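Protein DOA1 (Saccharomyces cerevisiae, PDB 3ODT) probably binds ubiquitin through its WD40 beta-propeller and so regulates the turnover of F-box proteins. Local coordinates at residues 81-86 and 101-106; 120-125 and 144-149; 138-143 and 168-173; 196-201 and 210-215. All coordinates share one frame; numbering follows the deposited sequence. Where two conformers were deposited one is given.

Interaction 1. Residues 81-86 and 101-106; sequences TMINGV and IGHQGN
The imidazole of H103 meets I83 at its edge: CD1 of I83 approaches H103 CD2 at 4.2 Å, close to the ring plane, while neither ring face is met by residues 81-86. Both ring nitrogens are engaged within the next blade, NE2 with S119 OG and ND1 with D123 OD2, which pins the rotation of the ring; T125, K127 and W129 of the adjoining strand pack around it.

Nearer the backbone, T81 O comes within 3.4 Å of H103 CB. This carbonyl is buried by the contact and has no hydrogen-bonding partner in the model. The T81 side chain lies against the loop, its CB 3.5 Å from H103 O and its CG2 3.8 Å from G105 N. A CA-H...O contact from T81 CA to G105 O, with 150° at the hydrogen, adds a weak polar touch to this van der Waals contact. At the exposed end, by I101, the selenomethionine M82 and I101 lie side by side pointing the same way, SE 4.2 Å from I101 CG1; because M82 was deposited in two conformers, this touch is uncertain.

No hydrogen bond crosses between the segments, and the loop is shaped in part from within. G102 has backbone angles at which a CB would press on I101 O, and Q104 NE2 bonds weakly back to G102 O. From outside, D123 OD2 takes Q104 N.

G102 and H103 form the glycine-histidine dipeptide of a WD40 repeat; with S119, D123 and W129, H103 matches the histidine-serine-aspartate-tryptophan tetrad characteristic of this propeller family.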
# COMPACT_ATOMS: atom_id res chain seq x y z
N THR A 81 9.05 -7.99 12.79
CA THR A 81 9.04 -9.17 11.92
C THR A 81 7.74 -9.99 11.92
O THR A 81 7.61 -10.96 11.16
CB THR A 81 10.21 -10.12 12.25
OG1 THR A 81 9.90 -10.88 13.43
CG2 THR A 81 11.49 -9.32 12.49
N MSE A 82 6.77 -9.54 12.71
CA MSE A 82 5.50 -10.23 12.85
C MSE A 82 4.39 -9.58 12.04
O MSE A 82 4.43 -8.39 11.76
CB MSE A 82 5.07 -10.21 14.32
CG MSE A 82 6.17 -10.59 15.33
SE MSE A 82 6.75 -12.41 15.02
CE MSE A 82 8.39 -12.56 16.04
N ILE A 83 3.38 -10.37 11.69
CA ILE A 83 2.15 -9.80 11.17
C ILE A 83 1.08 -10.11 12.22
O ILE A 83 0.89 -11.26 12.59
CB ILE A 83 1.75 -10.36 9.79
CG1 ILE A 83 2.81 -10.04 8.75
CG2 ILE A 83 0.38 -9.78 9.39
CD1 ILE A 83 2.75 -10.96 7.57
N ASN A 84 0.41 -9.10 12.75
CA ASN A 84 -0.67 -9.31 13.70
C ASN A 84 -1.99 -8.82 13.12
O ASN A 84 -2.01 -8.07 12.13
CB ASN A 84 -0.36 -8.65 15.05
CG ASN A 84 0.84 -9.27 15.72
OD1 ASN A 84 0.79 -10.39 16.26
ND2 ASN A 84 1.92 -8.54 15.72
N GLY A 85 -3.07 -9.24 13.74
CA GLY A 85 -4.39 -8.81 13.32
C GLY A 85 -5.22 -8.47 14.52
O GLY A 85 -5.16 -9.14 15.57
N VAL A 86 -5.99 -7.40 14.39
CA VAL A 86 -6.97 -7.05 15.42
C VAL A 86 -8.32 -6.72 14.80
O VAL A 86 -8.39 -6.25 13.66
CB VAL A 86 -6.53 -5.82 16.26
CG1 VAL A 86 -5.27 -6.15 17.06
CG2 VAL A 86 -6.35 -4.60 15.41
N ILE A 101 3.47 -15.77 11.69
CA ILE A 101 4.86 -15.80 12.05
C ILE A 101 5.67 -16.43 10.92
O ILE A 101 5.24 -17.41 10.32
CB ILE A 101 5.07 -16.59 13.37
CG1 ILE A 101 6.52 -16.42 13.82
CG2 ILE A 101 4.63 -18.08 13.26
CD1 ILE A 101 6.76 -16.85 15.26
N GLY A 102 6.83 -15.86 10.63
CA GLY A 102 7.76 -16.43 9.68
C GLY A 102 8.76 -15.47 9.08
O GLY A 102 9.85 -15.87 8.69
N HIS A 103 8.42 -14.19 8.95
CA HIS A 103 9.41 -13.25 8.41
C HIS A 103 10.56 -13.04 9.37
O HIS A 103 10.40 -13.17 10.59
CB HIS A 103 8.76 -11.91 8.10
CG HIS A 103 8.07 -11.89 6.79
ND1 HIS A 103 8.75 -12.07 5.60
CD2 HIS A 103 6.77 -11.68 6.45
CE1 HIS A 103 7.89 -12.01 4.60
NE2 HIS A 103 6.69 -11.77 5.08
N GLN A 104 11.72 -12.70 8.81
CA GLN A 104 12.94 -12.55 9.58
C GLN A 104 13.47 -11.14 9.43
O GLN A 104 14.62 -10.86 9.76
CB GLN A 104 14.00 -13.56 9.12
CG GLN A 104 13.54 -15.01 9.25
CD GLN A 104 13.15 -15.35 10.67
OE1 GLN A 104 13.75 -14.85 11.62
NE2 GLN A 104 12.12 -16.20 10.82
N GLY A 105 12.63 -10.24 8.93
CA GLY A 105 12.96 -8.84 8.86
C GLY A 105 11.68 -8.03 8.75
O GLY A 105 10.57 -8.56 8.74
N ASN A 106 11.87 -6.72 8.64
CA ASN A 106 10.80 -5.74 8.57
C ASN A 106 9.74 -6.20 7.58
O ASN A 106 10.08 -6.54 6.44
CB ASN A 106 11.36 -4.40 8.14
CG ASN A 106 10.31 -3.32 8.04
OD1 ASN A 106 9.34 -3.28 8.82
ND2 ASN A 106 10.50 -2.41 7.07

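Interaction 2. Residues 120-125 and 144-149; sequences GSWDKT and SVWDAK
V145 packs under the turn of residues 121-124, and this buried part of the contact is tight. With its CG2 anti to the carbonyl carbon, V145 sets that methyl 3.5 Å from K124 O, while its CB lies 3.6 Å from T125 O. A CB on G120 would point toward residues 144-149 and lie only 3.0 Å from V145 O, so the close approach suits glycine. One hydrogen bond crosses, V145 N to S121 O at 3.0 Å; the donor stands 47° above the carbonyl plane. K124 N reaches the same oxygen from the opposite face, closing a type I turn, so S121 O is gripped twice.

On the solvent side, exposed W122 forms a T-shaped pair with partly exposed W146. The edge of W122 is directed at the face of W146, planes at 75°, and W122 NE1 sits 3.4 Å above the W146 ring plane, displaced toward the rim. R188 makes a cation-pi contact with W146.

Within the turn, S121 OG accepts from D123 N in an ST turn, and D123 OD1 takes both T125 N and T125 OG1. D123, whose OD2 holds H103 ND1, is the aspartate of the WD40 tetrad, in the tight turn between the blade's second and third strands.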
# COMPACT_ATOMS: atom_id res chain seq x y z
N GLY A 120 5.38 -8.43 2.03
CA GLY A 120 6.72 -8.15 1.54
C GLY A 120 7.61 -7.80 2.70
O GLY A 120 7.19 -7.14 3.65
N SER A 121 8.88 -8.20 2.61
CA SER A 121 9.81 -7.97 3.71
C SER A 121 11.23 -7.65 3.32
O SER A 121 11.76 -8.10 2.29
CB SER A 121 9.76 -9.21 4.64
OG SER A 121 10.75 -9.21 5.67
N TRP A 122 11.89 -6.92 4.21
CA TRP A 122 13.32 -6.67 4.08
C TRP A 122 14.16 -7.93 4.25
O TRP A 122 15.39 -7.89 4.04
CB TRP A 122 13.77 -5.63 5.09
CG TRP A 122 13.26 -4.28 4.78
CD1 TRP A 122 12.52 -3.92 3.70
CD2 TRP A 122 13.48 -3.09 5.55
NE1 TRP A 122 12.28 -2.56 3.74
CE2 TRP A 122 12.85 -2.04 4.86
CE3 TRP A 122 14.13 -2.83 6.75
CZ2 TRP A 122 12.84 -0.73 5.34
CZ3 TRP A 122 14.12 -1.53 7.23
CH2 TRP A 122 13.47 -0.50 6.53
N ASP A 123 13.51 -9.03 4.66
CA ASP A 123 14.21 -10.33 4.72
C ASP A 123 14.41 -10.93 3.32
O ASP A 123 14.97 -12.02 3.17
CB ASP A 123 13.54 -11.33 5.68
CG ASP A 123 12.22 -11.85 5.20
OD1 ASP A 123 11.84 -11.61 4.04
OD2 ASP A 123 11.55 -12.54 6.01
N LYS A 124 13.99 -10.20 2.31
CA LYS A 124 14.18 -10.51 0.87
C LYS A 124 13.21 -11.52 0.33
O LYS A 124 13.39 -12.00 -0.74
CB LYS A 124 15.63 -10.92 0.55
CG LYS A 124 16.65 -9.98 1.13
CD LYS A 124 18.08 -10.42 0.73
CE LYS A 124 19.08 -9.52 1.44
NZ LYS A 124 20.38 -10.20 1.63
N THR A 125 12.17 -11.77 1.11
CA THR A 125 11.09 -12.64 0.68
C THR A 125 9.74 -11.94 0.67
O THR A 125 9.57 -10.87 1.27
CB THR A 125 10.94 -13.88 1.62
OG1 THR A 125 10.28 -13.50 2.84
CG2 THR A 125 12.29 -14.51 1.93
N SER A 144 15.79 -6.48 -0.43
CA SER A 144 14.49 -6.28 0.19
C SER A 144 13.37 -6.31 -0.82
O SER A 144 13.50 -5.77 -1.92
CB SER A 144 14.46 -4.95 0.92
OG SER A 144 15.39 -4.98 1.98
N VAL A 145 12.26 -6.90 -0.42
CA VAL A 145 11.04 -6.95 -1.19
C VAL A 145 10.11 -5.87 -0.65
O VAL A 145 9.55 -5.97 0.44
CB VAL A 145 10.40 -8.34 -1.11
CG1 VAL A 145 9.02 -8.34 -1.77
CG2 VAL A 145 11.32 -9.39 -1.75
N TRP A 146 10.00 -4.79 -1.42
CA TRP A 146 9.25 -3.63 -1.00
C TRP A 146 7.75 -3.80 -1.18
O TRP A 146 6.96 -3.15 -0.46
CB TRP A 146 9.70 -2.41 -1.79
CG TRP A 146 10.92 -1.78 -1.16
CD1 TRP A 146 12.19 -1.79 -1.65
CD2 TRP A 146 10.95 -1.05 0.06
NE1 TRP A 146 13.02 -1.10 -0.80
CE2 TRP A 146 12.28 -0.62 0.24
CE3 TRP A 146 9.97 -0.67 0.98
CZ2 TRP A 146 12.66 0.14 1.34
CZ3 TRP A 146 10.36 0.09 2.08
CH2 TRP A 146 11.70 0.50 2.23
N ASP A 147 7.33 -4.65 -2.12
CA ASP A 147 5.91 -4.89 -2.31
C ASP A 147 5.65 -6.27 -2.87
O ASP A 147 6.50 -6.87 -3.51
CB ASP A 147 5.28 -3.82 -3.20
CG ASP A 147 3.75 -3.77 -3.06
OD1 ASP A 147 3.23 -4.18 -2.00
OD2 ASP A 147 3.07 -3.37 -4.03
N ALA A 148 4.43 -6.75 -2.64
CA ALA A 148 3.97 -8.05 -3.09
C ALA A 148 2.46 -7.97 -3.25
O ALA A 148 1.73 -7.40 -2.39
CB ALA A 148 4.35 -9.18 -2.09
N LYS A 149 1.98 -8.51 -4.35
CA LYS A 149 0.56 -8.47 -4.71
C LYS A 149 0.10 -9.80 -5.28
O LYS A 149 0.88 -10.52 -5.93
CB LYS A 149 0.30 -7.39 -5.74
CG LYS A 149 0.51 -5.97 -5.25
CD LYS A 149 -0.48 -5.57 -4.17
CE LYS A 149 -0.69 -4.06 -4.12
NZ LYS A 149 0.37 -3.33 -3.40

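Interaction 3. Residues 138-143 and 168-173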
# COMPACT_ATOMS: atom_id res chain seq x y z
N LEU A 138 8.13 -17.01 -0.92
CA LEU A 138 8.64 -16.55 -2.20
C LEU A 138 10.04 -15.99 -2.01
O LEU A 138 10.23 -14.82 -1.70
CB LEU A 138 7.72 -15.46 -2.77
CG LEU A 138 6.21 -15.77 -2.82
CD1 LEU A 138 5.44 -14.72 -3.61
CD2 LEU A 138 5.91 -17.14 -3.38
N GLN A 139 11.00 -16.89 -2.18
CA GLN A 139 12.41 -16.66 -1.92
C GLN A 139 13.18 -16.74 -3.25
O GLN A 139 13.25 -17.81 -3.87
CB GLN A 139 12.90 -17.71 -0.90
CG GLN A 139 14.28 -17.43 -0.27
CD GLN A 139 14.54 -18.27 1.00
OE1 GLN A 139 13.84 -18.12 2.01
NE2 GLN A 139 15.55 -19.14 0.95
N ALA A 140 13.72 -15.60 -3.67
CA ALA A 140 14.45 -15.51 -4.93
C ALA A 140 15.16 -14.16 -5.07
O ALA A 140 16.29 -14.10 -5.54
CB ALA A 140 13.51 -15.74 -6.10
N HIS A 141 14.50 -13.08 -4.65
CA HIS A 141 15.08 -11.75 -4.76
C HIS A 141 16.37 -11.64 -3.95
O HIS A 141 16.52 -12.29 -2.92
CB HIS A 141 14.12 -10.67 -4.27
CG HIS A 141 13.03 -10.34 -5.23
ND1 HIS A 141 13.26 -9.68 -6.42
CD2 HIS A 141 11.69 -10.55 -5.16
CE1 HIS A 141 12.11 -9.53 -7.06
NE2 HIS A 141 11.15 -10.04 -6.31
N ASN A 142 17.26 -10.76 -4.41
CA ASN A 142 18.58 -10.59 -3.81
C ASN A 142 18.68 -9.41 -2.84
O ASN A 142 19.75 -9.11 -2.34
CB ASN A 142 19.63 -10.39 -4.92
CG ASN A 142 20.98 -10.92 -4.53
OD1 ASN A 142 21.09 -11.70 -3.58
ND2 ASN A 142 22.01 -10.51 -5.26
N ALA A 143 17.56 -8.75 -2.60
CA ALA A 143 17.47 -7.61 -1.73
C ALA A 143 16.02 -7.45 -1.29
O ALA A 143 15.14 -8.21 -1.72
CB ALA A 143 17.97 -6.34 -2.42
N LYS A 168 9.18 -9.69 -10.00
CA LYS A 168 9.08 -11.10 -10.32
C LYS A 168 7.63 -11.54 -10.26
O LYS A 168 6.91 -11.18 -9.32
CB LYS A 168 9.93 -11.96 -9.37
CG LYS A 168 11.42 -11.84 -9.65
CD LYS A 168 12.30 -12.51 -8.59
CE LYS A 168 13.80 -12.24 -8.87
NZ LYS A 168 14.28 -12.93 -10.08
N LEU A 169 7.23 -12.33 -11.25
CA LEU A 169 5.96 -13.03 -11.28
C LEU A 169 6.19 -14.48 -10.87
O LEU A 169 7.13 -15.13 -11.33
CB LEU A 169 5.39 -12.97 -12.68
CG LEU A 169 4.14 -13.80 -12.97
CD1 LEU A 169 2.94 -13.28 -12.19
CD2 LEU A 169 3.83 -13.81 -14.47
N TRP A 170 5.36 -14.97 -9.95
CA TRP A 170 5.50 -16.27 -9.31
C TRP A 170 4.27 -17.09 -9.59
O TRP A 170 3.18 -16.54 -9.73
CB TRP A 170 5.57 -16.07 -7.80
CG TRP A 170 6.63 -15.17 -7.32
CD1 TRP A 170 6.65 -13.81 -7.40
CD2 TRP A 170 7.85 -15.55 -6.67
NE1 TRP A 170 7.81 -13.32 -6.85
CE2 TRP A 170 8.56 -14.37 -6.39
CE3 TRP A 170 8.40 -16.78 -6.27
CZ2 TRP A 170 9.78 -14.36 -5.74
CZ3 TRP A 170 9.62 -16.77 -5.62
CH2 TRP A 170 10.29 -15.57 -5.34
N GLN A 171 4.44 -18.40 -9.64
CA GLN A 171 3.30 -19.30 -9.56
C GLN A 171 3.64 -20.31 -8.48
O GLN A 171 4.71 -20.93 -8.49
CB GLN A 171 3.00 -19.96 -10.89
CG GLN A 171 1.76 -20.85 -10.83
CD GLN A 171 1.18 -21.12 -12.19
OE1 GLN A 171 1.90 -21.43 -13.16
NE2 GLN A 171 -0.15 -21.07 -12.28
N ASN A 172 2.75 -20.44 -7.50
CA ASN A 172 3.08 -21.20 -6.29
C ASN A 172 4.20 -20.48 -5.55
O ASN A 172 4.07 -19.30 -5.22
CB ASN A 172 3.50 -22.63 -6.65
CG ASN A 172 2.35 -23.46 -7.19
OD1 ASN A 172 1.19 -23.21 -6.87
ND2 ASN A 172 2.68 -24.45 -8.01
N ASP A 173 5.30 -21.19 -5.28
CA ASP A 173 6.49 -20.55 -4.73
C ASP A 173 7.67 -20.49 -5.68
O ASP A 173 8.82 -20.31 -5.24
CB ASP A 173 6.89 -21.23 -3.42
CG ASP A 173 7.29 -22.67 -3.59
OD1 ASP A 173 7.17 -23.19 -4.71
OD2 ASP A 173 7.74 -23.27 -2.59
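W170 and L138 bury the most surface of any residues here. L138 crosses one face of the indole, its CB 3.5 Å from the centroid of the six-membered ring and only 6° off the normal, a CH-pi contact. From the same residue CD2 reaches on to N172 O at 3.4 Å. The far corner of the indole, CH2, is approached obliquely by A140 CB at 3.3 Å, while H141 CD2 lies at the ring edge, 4.3 Å from W170 CZ2.

Both W170 NE1 and H141 NE2 bond to T160 OG1, and H141 ND1 bonds to D164 OD2. Together these four residues make up the tryptophan-threonine-histidine-aspartate tetrad of a WD40 blade, whose strand 167-171 is thereby tied to the loop leading in from strand 133-139 of the preceding blade.

H141, the third large contributor, offers a ring face to the aliphatic part of K168 in a second CH-pi contact. The two side chains slide past each other in opposite directions, with K168 CD 3.4 Å above the imidazole plane and offset toward the rim on the CE1 side. The K168 chain bends at its last torsion (chi4 -69°), and NZ is bonded to T178 OG1 on the neighbouring strand 174-179.

Interaction 4. Residues 196-201 and 210-215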
# COMPACT_ATOMS: atom_id res chain seq x y z
N GLY A 196 -3.14 -9.49 -17.09
CA GLY A 196 -2.18 -9.24 -18.16
C GLY A 196 -1.40 -7.94 -18.06
O GLY A 196 -0.60 -7.65 -18.94
N HIS A 197 -1.62 -7.17 -17.00
CA HIS A 197 -0.98 -5.88 -16.89
C HIS A 197 -0.79 -5.49 -15.43
O HIS A 197 -1.66 -5.74 -14.59
CB HIS A 197 -1.84 -4.81 -17.56
CG HIS A 197 -2.16 -5.11 -18.98
ND1 HIS A 197 -3.21 -5.92 -19.34
CD2 HIS A 197 -1.55 -4.74 -20.13
CE1 HIS A 197 -3.23 -6.04 -20.66
NE2 HIS A 197 -2.24 -5.32 -21.16
N PHE A 198 0.33 -4.82 -15.15
CA PHE A 198 0.57 -4.22 -13.85
C PHE A 198 1.19 -2.84 -14.00
O PHE A 198 1.69 -2.49 -15.07
CB PHE A 198 1.43 -5.15 -12.96
CG PHE A 198 2.87 -5.29 -13.39
CD1 PHE A 198 3.83 -4.34 -13.01
CD2 PHE A 198 3.29 -6.39 -14.12
CE1 PHE A 198 5.18 -4.49 -13.39
CE2 PHE A 198 4.64 -6.53 -14.53
CZ PHE A 198 5.58 -5.60 -14.15
N ILE A 199 1.10 -2.04 -12.93
CA ILE A 199 1.88 -0.81 -12.84
C ILE A 199 2.88 -0.97 -11.72
O ILE A 199 2.61 -1.61 -10.70
CB ILE A 199 1.03 0.44 -12.67
CG1 ILE A 199 0.14 0.33 -11.45
CG2 ILE A 199 0.13 0.61 -13.89
CD1 ILE A 199 -0.46 1.69 -11.04
N SER A 200 4.07 -0.39 -11.89
CA SER A 200 5.08 -0.41 -10.86
C SER A 200 5.60 1.02 -10.69
O SER A 200 5.48 1.85 -11.60
CB SER A 200 6.25 -1.31 -11.26
OG SER A 200 6.74 -0.93 -12.53
N CYS A 201 6.17 1.29 -9.53
CA CYS A 201 6.84 2.56 -9.29
C CYS A 201 8.14 2.32 -8.54
O CYS A 201 8.35 1.24 -7.95
CB CYS A 201 5.94 3.53 -8.50
SG CYS A 201 5.62 3.06 -6.80
N VAL A 210 3.02 -2.03 -17.49
CA VAL A 210 3.78 -3.11 -18.07
C VAL A 210 2.87 -4.27 -18.50
O VAL A 210 1.94 -4.67 -17.79
CB VAL A 210 4.82 -3.65 -17.02
CG1 VAL A 210 5.70 -4.73 -17.63
CG2 VAL A 210 5.69 -2.49 -16.50
N ASP A 211 3.16 -4.81 -19.67
CA ASP A 211 2.51 -6.01 -20.18
C ASP A 211 3.11 -7.24 -19.48
O ASP A 211 4.30 -7.49 -19.54
CB ASP A 211 2.70 -6.07 -21.70
CG ASP A 211 1.97 -7.22 -22.35
OD1 ASP A 211 2.09 -8.37 -21.90
OD2 ASP A 211 1.28 -6.97 -23.35
N MSE A 212 2.30 -7.98 -18.76
CA MSE A 212 2.84 -9.07 -17.99
C MSE A 212 3.37 -10.21 -18.83
O MSE A 212 4.27 -10.93 -18.39
CB MSE A 212 1.79 -9.64 -17.09
CG MSE A 212 2.43 -10.60 -16.19
SE MSE A 212 2.41 -9.89 -14.58
CE MSE A 212 0.91 -10.66 -14.25
N HIS A 213 2.81 -10.39 -20.01
CA HIS A 213 3.26 -11.48 -20.87
C HIS A 213 4.55 -11.14 -21.62
O HIS A 213 5.46 -11.95 -21.70
CB HIS A 213 2.15 -11.86 -21.86
CG HIS A 213 2.58 -12.85 -22.87
ND1 HIS A 213 2.85 -14.17 -22.56
CD2 HIS A 213 2.81 -12.73 -24.20
CE1 HIS A 213 3.22 -14.81 -23.66
NE2 HIS A 213 3.21 -13.96 -24.66
N THR A 214 4.66 -9.91 -22.12
CA THR A 214 5.79 -9.56 -22.97
C THR A 214 6.87 -8.77 -22.21
O THR A 214 7.98 -8.65 -22.69
CB THR A 214 5.35 -8.68 -24.14
OG1 THR A 214 4.83 -7.44 -23.62
CG2 THR A 214 4.30 -9.37 -24.97
N GLY A 215 6.54 -8.24 -21.04
CA GLY A 215 7.43 -7.36 -20.30
C GLY A 215 7.58 -5.96 -20.92
O GLY A 215 8.35 -5.16 -20.42
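F198 and V210 face each other as a hydrogen-bonded pair of the antiparallel hairpin formed by strands 197-202 and 206-211. F198 N donates to V210 O at 3.1 Å and V210 N to F198 O at 2.8 Å. A further backbone bond lies beyond the paired residues, M212 N standing above the plane of the G196 carbonyl, 2.9 Å from G196 O. H197 and D211 form the non-hydrogen-bonded pair, where H197 CA makes a CA-H...O contact to V210 O at 3.3 Å.

Apolar contacts gather on the face bearing F198 and V210. F198 CG sits between the backbone N and the carbonyl carbon (chi1 71°), and V210 CB stands over one ring face, 3.8 Å from the centroid. The selenium of selenomethionine M212 comes to the ring edge, a Met-aromatic contact made by one of two deposited conformers and therefore less certain. F179 adds an edge-to-face ring contact to F198.

Polar side chains serve the turns: D211 OD1 accepts from T214 N at 3.0 Å in an Asx motif, and D194 OD1 takes both G196 N and H197 ND1.

The backbone bonds thus fix the register, the F198-V210 face depends on dispersion, and aspartates brace the turns before strand 197-202 and after D211.

Overall arrangement
All four contacts belong to consecutive blades of one propeller, and all are partly buried; interactions 1, 2 and 3 include exposed residues, whereas no touching residue of interaction 4 is exposed. Interactions 1 and 3 both use a glycine- or alanine-histidine loop with no hydrogen bond between segments, but interaction 1 faces back to the preceding blade and interaction 3 forward into its own. Interaction 2, its centre about 12 Å from the centre of the chain, joins two blades by one backbone bond and an indole pair. It touches interaction 1 through D123 and S121, and interaction 3 through T125 and K124. Interaction 4, a hairpin within one blade, is richest in backbone bonds; L169 of interaction 3 packs on its M212.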